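Phosphonate monoester hydrolase (Ruegeria pomeroyi, PDB 4UPK) is a hydrolase of the sulfatase family, in the alkaline phosphatase clan, an alpha/beta protein built around a large mixed beta sheet. Local coordinates at residues L341-A346 against I392-T397; I374-C379 against L399-Q404. All blocks are in the same frame, centred on the assembly; numbering follows the deposited sequence.

Contact 1. Residues L341-A346 against I392-T397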
# COMPACT_ATOMS: atom_id res chain seq x y z
N LEU A 341 -16.19 -30.74 -0.57
CA LEU A 341 -14.80 -31.17 -0.60
C LEU A 341 -14.40 -31.20 0.88
O LEU A 341 -14.36 -30.15 1.54
CB LEU A 341 -13.90 -30.20 -1.40
CG LEU A 341 -12.38 -30.43 -1.30
CD1 LEU A 341 -11.97 -31.78 -1.91
CD2 LEU A 341 -11.62 -29.31 -1.94
N ILE A 342 -14.16 -32.41 1.40
CA ILE A 342 -13.76 -32.63 2.79
C ILE A 342 -12.28 -32.94 2.81
O ILE A 342 -11.83 -33.85 2.12
CB ILE A 342 -14.62 -33.70 3.54
CG1 ILE A 342 -16.14 -33.32 3.53
CG2 ILE A 342 -14.10 -33.90 4.99
CD1 ILE A 342 -17.11 -34.43 4.01
N VAL A 343 -11.52 -32.14 3.57
CA VAL A 343 -10.09 -32.33 3.73
C VAL A 343 -9.81 -32.51 5.23
O VAL A 343 -10.08 -31.60 6.03
CB VAL A 343 -9.19 -31.22 3.11
CG1 VAL A 343 -7.71 -31.61 3.21
CG2 VAL A 343 -9.55 -30.92 1.66
N VAL A 344 -9.31 -33.69 5.60
CA VAL A 344 -8.96 -33.99 6.98
C VAL A 344 -7.48 -34.37 7.02
O VAL A 344 -7.05 -35.27 6.29
CB VAL A 344 -9.88 -35.03 7.69
CG1 VAL A 344 -9.50 -35.18 9.17
CG2 VAL A 344 -11.35 -34.65 7.55
N THR A 345 -6.72 -33.67 7.87
CA THR A 345 -5.30 -33.90 8.06
C THR A 345 -4.87 -33.49 9.48
O THR A 345 -5.67 -33.00 10.26
CB THR A 345 -4.50 -33.11 6.95
OG1 THR A 345 -3.16 -33.59 6.88
CG2 THR A 345 -4.53 -31.58 7.16
N ALA A 346 -3.57 -33.68 9.78
CA ALA A 346 -2.90 -33.17 10.96
C ALA A 346 -1.79 -32.25 10.45
O ALA A 346 -1.29 -32.46 9.34
CB ALA A 346 -2.32 -34.30 11.81
N ILE A 392 2.01 -28.98 1.63
CA ILE A 392 1.89 -27.86 0.69
C ILE A 392 0.98 -28.18 -0.50
O ILE A 392 0.61 -27.27 -1.23
CB ILE A 392 3.30 -27.38 0.25
CG1 ILE A 392 4.10 -28.51 -0.44
CG2 ILE A 392 4.04 -26.76 1.43
CD1 ILE A 392 5.27 -28.05 -1.27
N ASP A 393 0.59 -29.46 -0.67
CA ASP A 393 -0.30 -29.94 -1.73
C ASP A 393 -1.78 -29.70 -1.43
O ASP A 393 -2.62 -29.89 -2.31
CB ASP A 393 -0.07 -31.45 -1.98
CG ASP A 393 1.32 -31.84 -2.44
OD1 ASP A 393 2.08 -30.95 -2.92
OD2 ASP A 393 1.65 -33.04 -2.35
N LEU A 394 -2.11 -29.29 -0.20
CA LEU A 394 -3.51 -29.10 0.20
C LEU A 394 -4.16 -27.84 -0.39
O LEU A 394 -5.21 -27.95 -1.03
CB LEU A 394 -3.64 -29.20 1.72
CG LEU A 394 -3.87 -30.60 2.32
CD1 LEU A 394 -2.78 -31.58 1.96
CD2 LEU A 394 -3.92 -30.51 3.82
N MET A 395 -3.51 -26.67 -0.23
CA MET A 395 -3.99 -25.40 -0.79
C MET A 395 -4.25 -25.52 -2.32
O MET A 395 -5.37 -25.21 -2.73
CB MET A 395 -3.04 -24.21 -0.45
CG MET A 395 -3.10 -23.06 -1.45
SD MET A 395 -2.34 -21.58 -0.83
CE MET A 395 -2.87 -20.38 -2.03
N PRO A 396 -3.30 -26.01 -3.16
CA PRO A 396 -3.59 -26.13 -4.60
C PRO A 396 -4.70 -27.11 -4.96
O PRO A 396 -5.38 -26.91 -5.96
CB PRO A 396 -2.23 -26.52 -5.22
CG PRO A 396 -1.49 -27.15 -4.12
CD PRO A 396 -1.90 -26.41 -2.88
N THR A 397 -4.94 -28.15 -4.12
CA THR A 397 -6.02 -29.11 -4.33
C THR A 397 -7.40 -28.40 -4.21
O THR A 397 -8.27 -28.59 -5.06
CB THR A 397 -5.88 -30.28 -3.36
OG1 THR A 397 -4.59 -30.86 -3.50
CG2 THR A 397 -6.95 -31.35 -3.58
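Leu394, in the first turn of the helix that runs on to Val402, brings its branched end down onto Val343 and Thr345 of strand 340-346. All the direct touching between the two segments is apolar. The CD2 methyl of Leu394 meets Thr345 CG2 nearly end to end at 3.6 Å, and the same methyl lies 4.0 Å from Val343 CG1. The valine side chain runs at a slant to the leucine, which also brings Leu394 CG to 4.1 Å from Val343 CG1. At Thr345 a chi1 of -164° settles which branch faces the helix: OG1 is turned anti to the backbone N, and the methyl CG2 takes the place between N and carbonyl carbon, facing the leucine.

The polar ends named here have partners away from the other segment. Thr345 OG1 is hydrogen-bonded to the carbonyl O of Pro371. On the helical side, Asp393 forms a salt bridge through OD1 with Arg428, and Thr397 OG1 pairs with the backbone N of Leu415.

Phe38 from strand 35-41 and Leu372 from strand 372-375 also touch Leu394, so this end of the helix rests on three strands of the central sheet. With no hydrogen bond joining strand and helix, the direct contact is one of hydrocarbon groups, consistent with packing holding it, and the threonine presents itself to the leucine as a hydrocarbon.

Contact 2. Residues I374-C379 against L399-Q404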
# COMPACT_ATOMS: atom_id res chain seq x y z
N ILE A 374 -9.19 -37.23 1.92
CA ILE A 374 -9.85 -36.27 1.06
C ILE A 374 -11.07 -36.91 0.44
O ILE A 374 -10.97 -37.94 -0.23
CB ILE A 374 -8.91 -35.59 0.01
CG1 ILE A 374 -7.73 -34.83 0.71
CG2 ILE A 374 -9.72 -34.67 -0.93
CD1 ILE A 374 -6.67 -34.18 -0.25
N ARG A 375 -12.24 -36.31 0.68
CA ARG A 375 -13.47 -36.74 0.04
C ARG A 375 -13.95 -35.63 -0.86
O ARG A 375 -14.07 -34.48 -0.45
CB ARG A 375 -14.58 -37.11 1.05
CG ARG A 375 -15.58 -38.04 0.39
CD ARG A 375 -16.83 -38.25 1.19
NE ARG A 375 -17.80 -39.07 0.46
CZ ARG A 375 -18.64 -38.61 -0.47
NH1 ARG A 375 -18.64 -37.32 -0.81
NH2 ARG A 375 -19.48 -39.43 -1.08
N ALA A 376 -14.22 -35.98 -2.10
CA ALA A 376 -14.73 -35.06 -3.09
C ALA A 376 -15.84 -35.77 -3.85
O ALA A 376 -15.70 -36.97 -4.09
CB ALA A 376 -13.62 -34.65 -4.05
N PRO A 377 -16.93 -35.08 -4.24
CA PRO A 377 -17.96 -35.75 -5.07
C PRO A 377 -17.33 -36.40 -6.31
O PRO A 377 -16.56 -35.75 -7.02
CB PRO A 377 -18.93 -34.62 -5.46
CG PRO A 377 -18.24 -33.34 -5.10
CD PRO A 377 -17.27 -33.66 -4.00
N GLY A 378 -17.60 -37.69 -6.50
CA GLY A 378 -17.07 -38.48 -7.61
C GLY A 378 -15.71 -39.12 -7.39
O GLY A 378 -15.13 -39.66 -8.34
N CYS A 379 -15.17 -39.07 -6.14
CA CYS A 379 -13.86 -39.69 -5.84
C CYS A 379 -14.03 -41.21 -5.73
O CYS A 379 -15.16 -41.69 -5.64
CB CYS A 379 -13.23 -39.09 -4.59
SG CYS A 379 -13.97 -39.64 -3.01
N LEU A 399 -8.09 -25.01 -4.34
CA LEU A 399 -8.23 -24.01 -5.41
C LEU A 399 -8.60 -24.63 -6.74
O LEU A 399 -9.49 -24.11 -7.43
CB LEU A 399 -6.97 -23.12 -5.54
CG LEU A 399 -6.61 -22.23 -4.33
CD1 LEU A 399 -5.37 -21.42 -4.61
CD2 LEU A 399 -7.81 -21.32 -3.90
N ASP A 400 -7.94 -25.74 -7.11
CA ASP A 400 -8.20 -26.49 -8.33
C ASP A 400 -9.68 -26.91 -8.34
O ASP A 400 -10.40 -26.57 -9.27
CB ASP A 400 -7.25 -27.70 -8.40
CG ASP A 400 -7.36 -28.61 -9.61
OD1 ASP A 400 -8.17 -28.30 -10.52
OD2 ASP A 400 -6.64 -29.64 -9.66
N TRP A 401 -10.13 -27.59 -7.25
CA TRP A 401 -11.50 -28.08 -7.09
C TRP A 401 -12.58 -26.99 -7.19
O TRP A 401 -13.62 -27.25 -7.79
CB TRP A 401 -11.62 -28.92 -5.81
CG TRP A 401 -12.92 -29.64 -5.68
CD1 TRP A 401 -13.23 -30.87 -6.19
CD2 TRP A 401 -14.09 -29.18 -4.98
NE1 TRP A 401 -14.52 -31.20 -5.85
CE2 TRP A 401 -15.08 -30.18 -5.12
CE3 TRP A 401 -14.40 -28.01 -4.27
CZ2 TRP A 401 -16.35 -30.05 -4.55
CZ3 TRP A 401 -15.66 -27.89 -3.70
CH2 TRP A 401 -16.62 -28.90 -3.84
N VAL A 402 -12.33 -25.78 -6.66
CA VAL A 402 -13.28 -24.65 -6.74
C VAL A 402 -13.17 -23.92 -8.10
O VAL A 402 -14.06 -23.11 -8.44
CB VAL A 402 -13.22 -23.68 -5.52
CG1 VAL A 402 -13.39 -24.42 -4.20
CG2 VAL A 402 -11.93 -22.85 -5.50
N GLY A 403 -12.10 -24.19 -8.84
CA GLY A 403 -11.84 -23.59 -10.15
C GLY A 403 -11.20 -22.22 -10.07
O GLY A 403 -11.45 -21.38 -10.93
N GLN A 404 -10.39 -21.99 -9.02
CA GLN A 404 -9.68 -20.73 -8.78
C GLN A 404 -8.21 -20.90 -9.13
O GLN A 404 -7.62 -21.92 -8.79
CB GLN A 404 -9.85 -20.29 -7.31
CG GLN A 404 -9.23 -18.95 -6.94
CD GLN A 404 -9.74 -17.77 -7.76
OE1 GLN A 404 -10.94 -17.63 -8.03
NE2 GLN A 404 -8.83 -16.87 -8.13
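Pro377 and Ala376 meet one flat group, the indole of Trp401. The Pro377 and Trp401 side chains cross at about a right angle. The proline CG approaches the indole edge in the ring plane, 3.8 Å from Trp401 CZ2, and its CD comes just as near that carbon from an oblique direction. Ala376 CB, also oblique, is 4.0 Å from Trp401 NE1, so the methyl lies by the pyrrole nitrogen, while the proline spans the stretch from NE1 to CZ2.

Behind these contacts stand two tight backbone features. Strand 372-375 ends in a type II beta turn from Ala376 to Cys379, with Cys379 N bonded to Ala376 O at 3.0 Å; Gly378 supplies the positive phi of 87° that its third position favours. Helix 394-402 finishes in a Schellman motif: Gly403 leaves the helix with positive phi, Gln404 N reaches back to Leu399 O at 2.8 Å, and Gly403 N bonds to Asp400 O. Trp401 sits in that last helical turn, and with CG anti to its backbone N (chi1 -171°) the indole projects from the helix toward the Ala376-Cys379 turn.

Farther out, Leu341 touches both Ala376 and Trp401, and Leu419 of helix 416-419 packs on Ala376. Asp400, next to the tryptophan, forms a salt bridge with Arg416 and a hydrogen bond with Ser414 OG, while Arg416 also touches Trp401.

How the contacts relate
From the N terminus the chain passes strand 340-346, then strand 372-375 and its turn, and finally helix 394-402, which supplies the second half of both contacts. Contact 1 closes a loop of 45 residues and contact 2 one of 19; the segments alternate, so the loops cross rather than nest. The two strands are antiparallel neighbours in the central sheet, and a probable hydrogen bond from Ile342 N to Arg375 O (2.8 Å) joins the first segments of the two contacts. The helix meets strand 340-346 through its first turn in contact 1, and the turn that follows strand 372-375 near its end in contact 2.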